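PDB 5MP7: ribose-phosphate pyrophosphokinase from Mycobacterium smegmatis, which probably makes phosphoribosyl pyrophosphate by transferring the pyrophosphoryl group of ATP to the 1-hydroxyl of ribose 5-phosphate, in a magnesium-dependent reaction. Local coordinates for residues 80-85 with 122-127; 46-51 with 71-76; 60-65 with 310-315. All blocks are in the same frame, centred on the assembly; numbering follows the deposited sequence.

Interaction 1 (80-85 with 122-127); sequences IMIDAL and DLLKTA
I82 carries this contact almost alone, its two branches reaching separate places on segment 122-127. With chi1 at -69°, the branch methyl CG2 lies anti to the backbone N and settles beside the last residue of the partner segment: I82 CG2 is 3.5 Å from A127 O and 3.8 Å from A127 CB. The longer branch runs out beside the backbone N and carries its terminal methyl one turn back along the neighbouring helix, where I82 CD1 meets L124 CD2 at 3.9 Å. These two side chains meet at a slant, methyl to methyl, so that I82 straddles the i and i+3 positions L124 and A127.

The short helix segments lie side by side, 9.2 Å apart at closest approach and only 26° from parallel. Small A127 lets the backbones converge: its CA is 5.2 Å from that of D83. The helices 71-87 and 116-127 are connections between successive strands of the parallel sheet, and the same side chains also reach down to it, I82 onto I93 and A95, L124 onto L97.

Polar groups line the border. A127 O accepts from K86 NZ, on the residue just after segment 80-85, which links the two helices. D83 forms a salt bridge with R87 through OD2 and takes the backbone N-H of I115 of a second subunit on OD1. T126 OG1 donates to D122 O at 2.9 Å, 34° out of the carbonyl plane and from the face opposite T126 N. That hydroxyl is also hydrogen-bonded to T126 OG1 of the second subunit.

Between the two segments the chemistry is therefore apolar packing of I82 on L124 and on A127, both its methyl and its carbonyl, without directional bonds; those lie at the border, one from K86 tying the two helices, the others within a helix or across the subunit interface.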
loop_
_atom_site.group_PDB
_atom_site.type_symbol
_atom_site.label_atom_id
_atom_site.label_comp_id
_atom_site.label_asym_id
_atom_site.label_seq_id
_atom_site.Cartn_x
_atom_site.Cartn_y
_atom_site.Cartn_z
ATOM N N ILE A 80 10.216 38.470 -34.511
ATOM C CA ILE A 80 11.251 38.355 -33.468
ATOM C C ILE A 80 12.637 38.784 -33.997
ATOM O O ILE A 80 13.337 39.511 -33.332
ATOM C CB ILE A 80 11.264 36.959 -32.863
ATOM C CG1 ILE A 80 10.064 36.818 -31.953
ATOM C CG2 ILE A 80 12.488 36.698 -32.024
ATOM C CD1 ILE A 80 9.661 35.367 -31.719
ATOM N N MET A 81 12.982 38.382 -35.214
ATOM C CA MET A 81 14.223 38.804 -35.847
ATOM C C MET A 81 14.268 40.301 -36.076
ATOM O O MET A 81 15.311 40.928 -35.916
ATOM C CB MET A 81 14.423 38.097 -37.198
ATOM C CG MET A 81 14.943 36.683 -37.034
ATOM S SD MET A 81 14.882 35.613 -38.497
ATOM C CE MET A 81 16.305 36.191 -39.374
ATOM N N ILE A 82 13.159 40.873 -36.500
ATOM C CA ILE A 82 13.092 42.315 -36.695
ATOM C C ILE A 82 13.252 43.092 -35.363
ATOM O O ILE A 82 13.960 44.084 -35.343
ATOM C CB ILE A 82 11.809 42.698 -37.461
ATOM C CG1 ILE A 82 11.921 42.204 -38.893
ATOM C CG2 ILE A 82 11.591 44.211 -37.472
ATOM C CD1 ILE A 82 10.611 42.070 -39.589
ATOM N N ASP A 83 12.629 42.614 -34.274
ATOM C CA ASP A 83 12.830 43.159 -32.914
ATOM C C ASP A 83 14.295 43.146 -32.527
ATOM O O ASP A 83 14.820 44.102 -31.954
ATOM C CB ASP A 83 11.980 42.365 -31.873
ATOM C CG ASP A 83 12.196 42.825 -30.322
ATOM O OD1 ASP A 83 13.261 42.530 -29.695
ATOM O OD2 ASP A 83 11.277 43.431 -29.696
ATOM N N ALA A 84 14.951 42.028 -32.783
ATOM C CA ALA A 84 16.344 41.895 -32.421
ATOM C C ALA A 84 17.243 42.854 -33.197
ATOM O O ALA A 84 18.179 43.413 -32.647
ATOM C CB ALA A 84 16.791 40.455 -32.605
ATOM N N LEU A 85 16.960 43.048 -34.477
ATOM C CA LEU A 85 17.722 43.999 -35.271
ATOM C C LEU A 85 17.447 45.426 -34.835
ATOM O O LEU A 85 18.341 46.266 -34.836
ATOM C CB LEU A 85 17.375 43.879 -36.750
ATOM C CG LEU A 85 17.849 42.600 -37.424
ATOM C CD1 LEU A 85 17.107 42.390 -38.735
ATOM C CD2 LEU A 85 19.336 42.605 -37.692
ATOM N N ASP A 122 0.771 46.232 -39.703
ATOM C CA ASP A 122 0.925 46.988 -38.467
ATOM C C ASP A 122 1.890 46.318 -37.505
ATOM O O ASP A 122 2.669 46.999 -36.850
ATOM C CB ASP A 122 -0.397 47.148 -37.751
ATOM C CG ASP A 122 -1.398 48.046 -38.511
ATOM O OD1 ASP A 122 -0.948 48.876 -39.343
ATOM O OD2 ASP A 122 -2.642 47.933 -38.247
ATOM N N LEU A 123 1.815 44.997 -37.401
ATOM C CA LEU A 123 2.743 44.258 -36.586
ATOM C C LEU A 123 4.187 44.362 -37.098
ATOM O O LEU A 123 5.092 44.516 -36.310
ATOM C CB LEU A 123 2.336 42.786 -36.523
ATOM C CG LEU A 123 0.958 42.408 -36.017
ATOM C CD1 LEU A 123 0.881 40.910 -35.950
ATOM C CD2 LEU A 123 0.596 43.033 -34.692
ATOM N N LEU A 124 4.403 44.275 -38.403
ATOM C CA LEU A 124 5.739 44.467 -38.974
ATOM C C LEU A 124 6.279 45.857 -38.692
ATOM O O LEU A 124 7.469 46.008 -38.439
ATOM C CB LEU A 124 5.752 44.223 -40.491
ATOM C CG LEU A 124 5.563 42.763 -40.928
ATOM C CD1 LEU A 124 5.073 42.633 -42.375
ATOM C CD2 LEU A 124 6.858 41.992 -40.779
ATOM N N LYS A 125 5.414 46.877 -38.773
ATOM C CA LYS A 125 5.796 48.249 -38.428
ATOM C C LYS A 125 6.180 48.407 -36.947
ATOM O O LYS A 125 7.183 49.030 -36.635
ATOM C CB LYS A 125 4.633 49.219 -38.721
ATOM C CG LYS A 125 4.931 50.703 -38.550
ATOM C CD LYS A 125 5.922 51.115 -39.611
ATOM C CE LYS A 125 6.384 52.560 -39.495
ATOM N NZ LYS A 125 7.596 52.701 -40.378
ATOM N N THR A 126 5.362 47.864 -36.060
ATOM C CA THR A 126 5.623 47.886 -34.655
ATOM C C THR A 126 6.932 47.137 -34.272
ATOM O O THR A 126 7.672 47.578 -33.394
ATOM C CB THR A 126 4.456 47.222 -33.932
ATOM O OG1 THR A 126 3.250 47.930 -34.207
ATOM C CG2 THR A 126 4.660 47.202 -32.427
ATOM N N ALA A 127 7.206 46.004 -34.915
ATOM C CA ALA A 127 8.445 45.269 -34.687
ATOM C C ALA A 127 9.686 46.063 -35.049
ATOM O O ALA A 127 10.753 45.806 -34.513
ATOM C CB ALA A 127 8.420 43.957 -35.444
#

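Interaction 2 (46-51 with 71-76); sequences GEIFVR and LNQWLM
The backbones of strand 48-51 and helix segment 71-76 come nearest at I48 and M76, whose CA atoms stand 8.0 Å apart, a gap bridged by the side chain of I48. Its CG1 branch extends beside the backbone N, and the terminal methyl lands on the helix: I48 CD1 is 3.5 Å from Q73 O and 4.1 Å from M76 CB. The methyl thus rests between a backbone carbonyl and the first side-chain carbon of the residue three positions on, with the aliphatic part of Q73 alongside, I48 CD1 to Q73 CG being 4.3 Å.

M76 starts out facing the strand but does not continue toward it. Bends at chi2 (-57°) and chi3 (-46°) fold its thioether aside, so the root of the side chain, not the sulfur, receives I48; its side chain also packs on N72 of a second subunit. Further along the helix, I80 takes up the packing against both I48 and V50.

Strand 48-52 pairs with strand 38-42 in a two-stranded antiparallel hairpin laid on helix 71-87, the flag region of class I PRPP synthases. Its connecting turn holds N45, G46 and E47, predicted to bind ATP. E47 OE1 forms a salt bridge with R104 of the second subunit, another predicted ATP residue, an arrangement consistent with a nucleotide site assembled across a subunit interface.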
loop_
_atom_site.group_PDB
_atom_site.type_symbol
_atom_site.label_atom_id
_atom_site.label_comp_id
_atom_site.label_asym_id
_atom_site.label_seq_id
_atom_site.Cartn_x
_atom_site.Cartn_y
_atom_site.Cartn_z
ATOM N N GLY A 46 6.997 25.787 -28.181
ATOM C CA GLY A 46 6.711 26.449 -29.468
ATOM C C GLY A 46 7.338 27.845 -29.522
ATOM O O GLY A 46 7.408 28.445 -30.581
ATOM N N GLU A 47 7.738 28.392 -28.372
ATOM C CA GLU A 47 8.442 29.675 -28.337
ATOM C C GLU A 47 9.714 29.592 -29.153
ATOM O O GLU A 47 10.471 28.647 -29.054
ATOM C CB GLU A 47 8.792 30.110 -26.900
ATOM C CG GLU A 47 7.668 30.804 -26.138
ATOM C CD GLU A 47 7.904 30.884 -24.619
ATOM O OE1 GLU A 47 9.087 30.884 -24.178
ATOM O OE2 GLU A 47 6.898 30.940 -23.847
ATOM N N ILE A 48 9.960 30.615 -29.940
ATOM C CA ILE A 48 11.149 30.696 -30.775
ATOM C C ILE A 48 12.262 31.475 -30.079
ATOM O O ILE A 48 12.013 32.517 -29.502
ATOM C CB ILE A 48 10.777 31.389 -32.090
ATOM C CG1 ILE A 48 9.732 30.562 -32.813
ATOM C CG2 ILE A 48 11.967 31.582 -33.008
ATOM C CD1 ILE A 48 8.793 31.439 -33.572
ATOM N N PHE A 49 13.478 30.967 -30.199
ATOM C CA PHE A 49 14.660 31.602 -29.682
ATOM C C PHE A 49 15.499 32.036 -30.858
ATOM O O PHE A 49 15.784 31.253 -31.728
ATOM C CB PHE A 49 15.449 30.606 -28.848
ATOM C CG PHE A 49 16.737 31.160 -28.307
ATOM C CD1 PHE A 49 17.887 31.162 -29.100
ATOM C CD2 PHE A 49 16.816 31.680 -27.010
ATOM C CE1 PHE A 49 19.083 31.682 -28.624
ATOM C CE2 PHE A 49 18.021 32.193 -26.521
ATOM C CZ PHE A 49 19.157 32.195 -27.335
ATOM N N VAL A 50 15.970 33.273 -30.836
ATOM C CA VAL A 50 16.750 33.819 -31.933
ATOM C C VAL A 50 17.957 34.489 -31.352
ATOM O O VAL A 50 17.825 35.243 -30.420
ATOM C CB VAL A 50 15.881 34.798 -32.777
ATOM C CG1 VAL A 50 16.691 35.914 -33.427
ATOM C CG2 VAL A 50 15.144 34.033 -33.884
ATOM N N ARG A 51 19.132 34.266 -31.925
ATOM C CA ARG A 51 20.314 35.024 -31.544
ATOM C C ARG A 51 21.248 35.218 -32.714
ATOM O O ARG A 51 21.536 34.281 -33.415
ATOM C CB ARG A 51 21.054 34.315 -30.428
ATOM C CG ARG A 51 22.182 35.158 -29.847
ATOM C CD ARG A 51 22.901 34.404 -28.735
ATOM N NE ARG A 51 23.371 33.128 -29.257
ATOM C CZ ARG A 51 23.418 31.978 -28.599
ATOM N NH1 ARG A 51 23.041 31.888 -27.320
ATOM N NH2 ARG A 51 23.851 30.900 -29.241
ATOM N N LEU A 71 2.025 28.493 -40.731
ATOM C CA LEU A 71 2.384 29.878 -41.135
ATOM C C LEU A 71 2.639 30.885 -39.994
ATOM O O LEU A 71 3.510 31.730 -40.076
ATOM C CB LEU A 71 1.282 30.358 -42.081
ATOM C CG LEU A 71 1.083 31.791 -42.466
ATOM C CD1 LEU A 71 0.474 31.848 -43.861
ATOM C CD2 LEU A 71 0.177 32.469 -41.474
ATOM N N ASN A 72 1.895 30.754 -38.907
ATOM C CA ASN A 72 1.984 31.683 -37.792
ATOM C C ASN A 72 3.317 31.643 -37.042
ATOM O O ASN A 72 3.798 32.669 -36.558
ATOM C CB ASN A 72 0.832 31.431 -36.843
ATOM C CG ASN A 72 -0.499 31.605 -37.534
ATOM O OD1 ASN A 72 -0.810 32.713 -38.039
ATOM N ND2 ASN A 72 -1.288 30.526 -37.601
ATOM N N GLN A 73 3.887 30.448 -36.952
ATOM C CA GLN A 73 5.227 30.261 -36.453
ATOM C C GLN A 73 6.267 31.069 -37.242
ATOM O O GLN A 73 7.163 31.673 -36.669
ATOM C CB GLN A 73 5.575 28.789 -36.548
ATOM C CG GLN A 73 6.921 28.438 -35.978
ATOM C CD GLN A 73 7.315 27.016 -36.338
ATOM O OE1 GLN A 73 6.455 26.186 -36.626
ATOM N NE2 GLN A 73 8.620 26.729 -36.306
ATOM N N TRP A 74 6.142 31.085 -38.562
ATOM C CA TRP A 74 7.153 31.763 -39.381
ATOM C C TRP A 74 6.980 33.259 -39.357
ATOM O O TRP A 74 7.949 34.007 -39.477
ATOM C CB TRP A 74 7.167 31.257 -40.817
ATOM C CG TRP A 74 7.326 29.800 -40.954
ATOM C CD1 TRP A 74 6.475 28.975 -41.594
ATOM C CD2 TRP A 74 8.351 28.980 -40.417
ATOM N NE1 TRP A 74 6.896 27.679 -41.493
ATOM C CE2 TRP A 74 8.062 27.654 -40.786
ATOM C CE3 TRP A 74 9.492 29.231 -39.666
ATOM C CZ2 TRP A 74 8.877 26.572 -40.448
ATOM C CZ3 TRP A 74 10.306 28.142 -39.308
ATOM C CH2 TRP A 74 9.989 26.826 -39.714
ATOM N N LEU A 75 5.746 33.690 -39.212
ATOM C CA LEU A 75 5.440 35.110 -39.040
ATOM C C LEU A 75 6.002 35.648 -37.722
ATOM O O LEU A 75 6.627 36.714 -37.708
ATOM C CB LEU A 75 3.921 35.335 -39.124
ATOM C CG LEU A 75 3.486 36.776 -38.960
ATOM C CD1 LEU A 75 4.136 37.707 -39.997
ATOM C CD2 LEU A 75 1.961 36.804 -39.038
ATOM N N MET A 76 5.809 34.909 -36.625
ATOM C CA MET A 76 6.447 35.273 -35.337
ATOM C C MET A 76 7.968 35.242 -35.400
ATOM O O MET A 76 8.589 36.117 -34.863
ATOM C CB MET A 76 6.011 34.375 -34.209
ATOM C CG MET A 76 4.563 34.603 -33.791
ATOM S SD MET A 76 4.138 36.284 -33.276
ATOM C CE MET A 76 5.512 36.684 -32.185
#

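Interaction 3 (60-65 with 310-315); sequences DAFVLQ and RAVFEN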
loop_
_atom_site.group_PDB
_atom_site.type_symbol
_atom_site.label_atom_id
_atom_site.label_comp_id
_atom_site.label_asym_id
_atom_site.label_seq_id
_atom_site.Cartn_x
_atom_site.Cartn_y
_atom_site.Cartn_z
ATOM N N ASP A 60 22.340 47.653 -43.158
ATOM C CA ASP A 60 21.115 47.671 -43.928
ATOM C C ASP A 60 20.682 46.206 -43.995
ATOM O O ASP A 60 21.320 45.409 -44.657
ATOM C CB ASP A 60 21.373 48.242 -45.318
ATOM C CG ASP A 60 21.683 49.737 -45.291
ATOM O OD1 ASP A 60 22.549 50.207 -44.505
ATOM O OD2 ASP A 60 21.072 50.468 -46.085
ATOM N N ALA A 61 19.639 45.860 -43.253
ATOM C CA ALA A 61 19.259 44.486 -43.043
ATOM C C ALA A 61 18.098 44.133 -43.923
ATOM O O ALA A 61 17.171 44.932 -44.079
ATOM C CB ALA A 61 18.883 44.252 -41.605
ATOM N N PHE A 62 18.166 42.941 -44.514
ATOM C CA PHE A 62 17.077 42.375 -45.302
ATOM C C PHE A 62 16.703 41.040 -44.672
ATOM O O PHE A 62 17.529 40.132 -44.575
ATOM C CB PHE A 62 17.524 42.229 -46.736
ATOM C CG PHE A 62 17.785 43.531 -47.390
ATOM C CD1 PHE A 62 18.989 44.194 -47.199
ATOM C CD2 PHE A 62 16.811 44.145 -48.153
ATOM C CE1 PHE A 62 19.218 45.455 -47.774
ATOM C CE2 PHE A 62 17.042 45.395 -48.741
ATOM C CZ PHE A 62 18.258 46.034 -48.572
ATOM N N VAL A 63 15.485 40.942 -44.175
ATOM C CA VAL A 63 15.077 39.779 -43.392
ATOM C C VAL A 63 14.127 38.982 -44.241
ATOM O O VAL A 63 13.018 39.377 -44.418
ATOM C CB VAL A 63 14.360 40.192 -42.116
ATOM C CG1 VAL A 63 14.065 38.977 -41.267
ATOM C CG2 VAL A 63 15.228 41.170 -41.373
ATOM N N LEU A 64 14.592 37.852 -44.754
ATOM C CA LEU A 64 13.868 37.056 -45.705
ATOM C C LEU A 64 13.174 35.902 -45.012
ATOM O O LEU A 64 13.807 35.065 -44.423
ATOM C CB LEU A 64 14.837 36.543 -46.764
ATOM C CG LEU A 64 14.377 35.491 -47.783
ATOM C CD1 LEU A 64 13.137 35.879 -48.562
ATOM C CD2 LEU A 64 15.534 35.271 -48.752
ATOM N N GLN A 65 11.858 35.865 -45.092
ATOM C CA GLN A 65 11.106 34.756 -44.567
ATOM C C GLN A 65 9.947 34.414 -45.513
ATOM O O GLN A 65 9.074 35.255 -45.798
ATOM C CB GLN A 65 10.568 35.101 -43.162
ATOM C CG GLN A 65 9.803 33.990 -42.479
ATOM C CD GLN A 65 10.723 32.894 -41.920
ATOM O OE1 GLN A 65 11.451 32.238 -42.648
ATOM N NE2 GLN A 65 10.666 32.692 -40.612
ATOM N N ARG A 310 19.164 44.775 -54.269
ATOM C CA ARG A 310 20.271 45.579 -54.734
ATOM C C ARG A 310 19.831 47.028 -54.950
ATOM O O ARG A 310 20.522 47.963 -54.544
ATOM C CB ARG A 310 20.830 44.986 -56.016
ATOM C CG ARG A 310 22.255 45.345 -56.375
ATOM C CD ARG A 310 23.074 44.295 -57.223
ATOM N NE ARG A 310 22.554 43.686 -58.491
ATOM C CZ ARG A 310 22.308 42.392 -58.762
ATOM N NH1 ARG A 310 22.441 41.436 -57.848
ATOM N NH2 ARG A 310 21.875 42.050 -59.971
ATOM N N ALA A 311 18.672 47.217 -55.561
ATOM C CA ALA A 311 18.165 48.555 -55.836
ATOM C C ALA A 311 17.771 49.322 -54.561
ATOM O O ALA A 311 18.016 50.516 -54.448
ATOM C CB ALA A 311 16.967 48.471 -56.757
ATOM N N VAL A 312 17.170 48.631 -53.615
ATOM C CA VAL A 312 16.858 49.228 -52.313
ATOM C C VAL A 312 18.125 49.624 -51.585
ATOM O O VAL A 312 18.222 50.748 -51.055
ATOM C CB VAL A 312 16.025 48.275 -51.424
ATOM C CG1 VAL A 312 15.926 48.763 -49.988
ATOM C CG2 VAL A 312 14.618 48.103 -52.011
ATOM N N PHE A 313 19.080 48.695 -51.554
ATOM C CA PHE A 313 20.355 48.925 -50.878
ATOM C C PHE A 313 21.130 50.072 -51.518
ATOM O O PHE A 313 21.694 50.898 -50.811
ATOM C CB PHE A 313 21.210 47.654 -50.867
ATOM C CG PHE A 313 22.547 47.839 -50.243
ATOM C CD1 PHE A 313 22.647 48.163 -48.905
ATOM C CD2 PHE A 313 23.710 47.728 -50.994
ATOM C CE1 PHE A 313 23.897 48.368 -48.304
ATOM C CE2 PHE A 313 24.958 47.930 -50.406
ATOM C CZ PHE A 313 25.051 48.243 -49.062
ATOM N N GLU A 314 21.200 50.088 -52.847
ATOM C CA GLU A 314 21.919 51.148 -53.579
ATOM C C GLU A 314 21.310 52.555 -53.349
ATOM O O GLU A 314 22.037 53.576 -53.260
ATOM C CB GLU A 314 22.046 50.808 -55.042
ATOM C CG GLU A 314 23.089 49.712 -55.313
ATOM C CD GLU A 314 23.061 49.186 -56.765
ATOM O OE1 GLU A 314 21.958 49.254 -57.415
ATOM O OE2 GLU A 314 24.127 48.693 -57.252
ATOM N N ASN A 315 20.001 52.585 -53.140
ATOM C CA ASN A 315 19.341 53.781 -52.637
ATOM C C ASN A 315 19.673 55.055 -53.444
ATOM O O ASN A 315 19.894 56.122 -52.861
ATOM C CB ASN A 315 19.688 54.031 -51.140
ATOM C CG ASN A 315 18.558 54.726 -50.394
ATOM O OD1 ASN A 315 17.380 54.638 -50.778
ATOM N ND2 ASN A 315 18.902 55.391 -49.303
#
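Both phenylalanine rings of this contact are met at their edges. The F313 ring has the methylene of D60 in its plane, with D60 CB 3.8 Å from F313 CD1. The carboxylate beyond that methylene stands at 89° to the ring; D60 OD2 sits off the ring plane, 4.0 Å from F313 CD1, and is engaged in a salt bridge with R92. K10 adds a cation-pi interaction with the F313 ring.

The F62 ring is touched at its edge by V312, F62 CE2 being 3.8 Å from V312 CG1. This methyl lies anti to the backbone N of V312 (chi1 169°), and V312 runs alongside F62, pointing the contrary way. The distal corner of the ring also reaches the root of the other aromatic residue, F62 CZ to F313 CB at 4.1 Å. From there F313 leaves nearly perpendicular to F62, carrying its ring toward D60.

Strand 60-64 is an inner strand of the parallel sheet of the N-terminal domain, and helix 302-314 comes from the other end of the chain to cover it. The strand and helix segments run nearly antiparallel, at 157°, with axes 10.1 Å apart. D60 and F62, two residues apart on the strand, both point at this helix, while A61 and V63 between and beyond them pack on helix 71-87. Strand 60-64 is thus layered between two helices, one local and one from the C-terminal end, in the alpha/beta/alpha layering of the phosphoribosyltransferase-like domains to which this protein belongs.

Neighbouring strands complete the surroundings: F62 packs on L12, T94 and I96, V312 on T94, and F313 on L12. K10 also donates through NZ to F313 O, one residue before the helix ends and N315 turns to positive phi.

How the interactions relate
From the N terminus, segment 46-51 comes first, and interaction 2 closes a short loop when the hairpin strand meets the start of helix 71-87. Strand 60-64 lies within that loop but finds its partner only at 310-315, so interactions 2 and 3 cross. Interaction 1 opens later on the same helix and closes at 122-127, in series with interaction 2 and wholly within the long span of interaction 3. Helix 71-87 is the common element: the hairpin and strand 60-64 both pack on it, and Q65 NE2 probably bonds W74 O. Hairpin, helix layer, sheet and C-terminal helix are thereby stacked in succession.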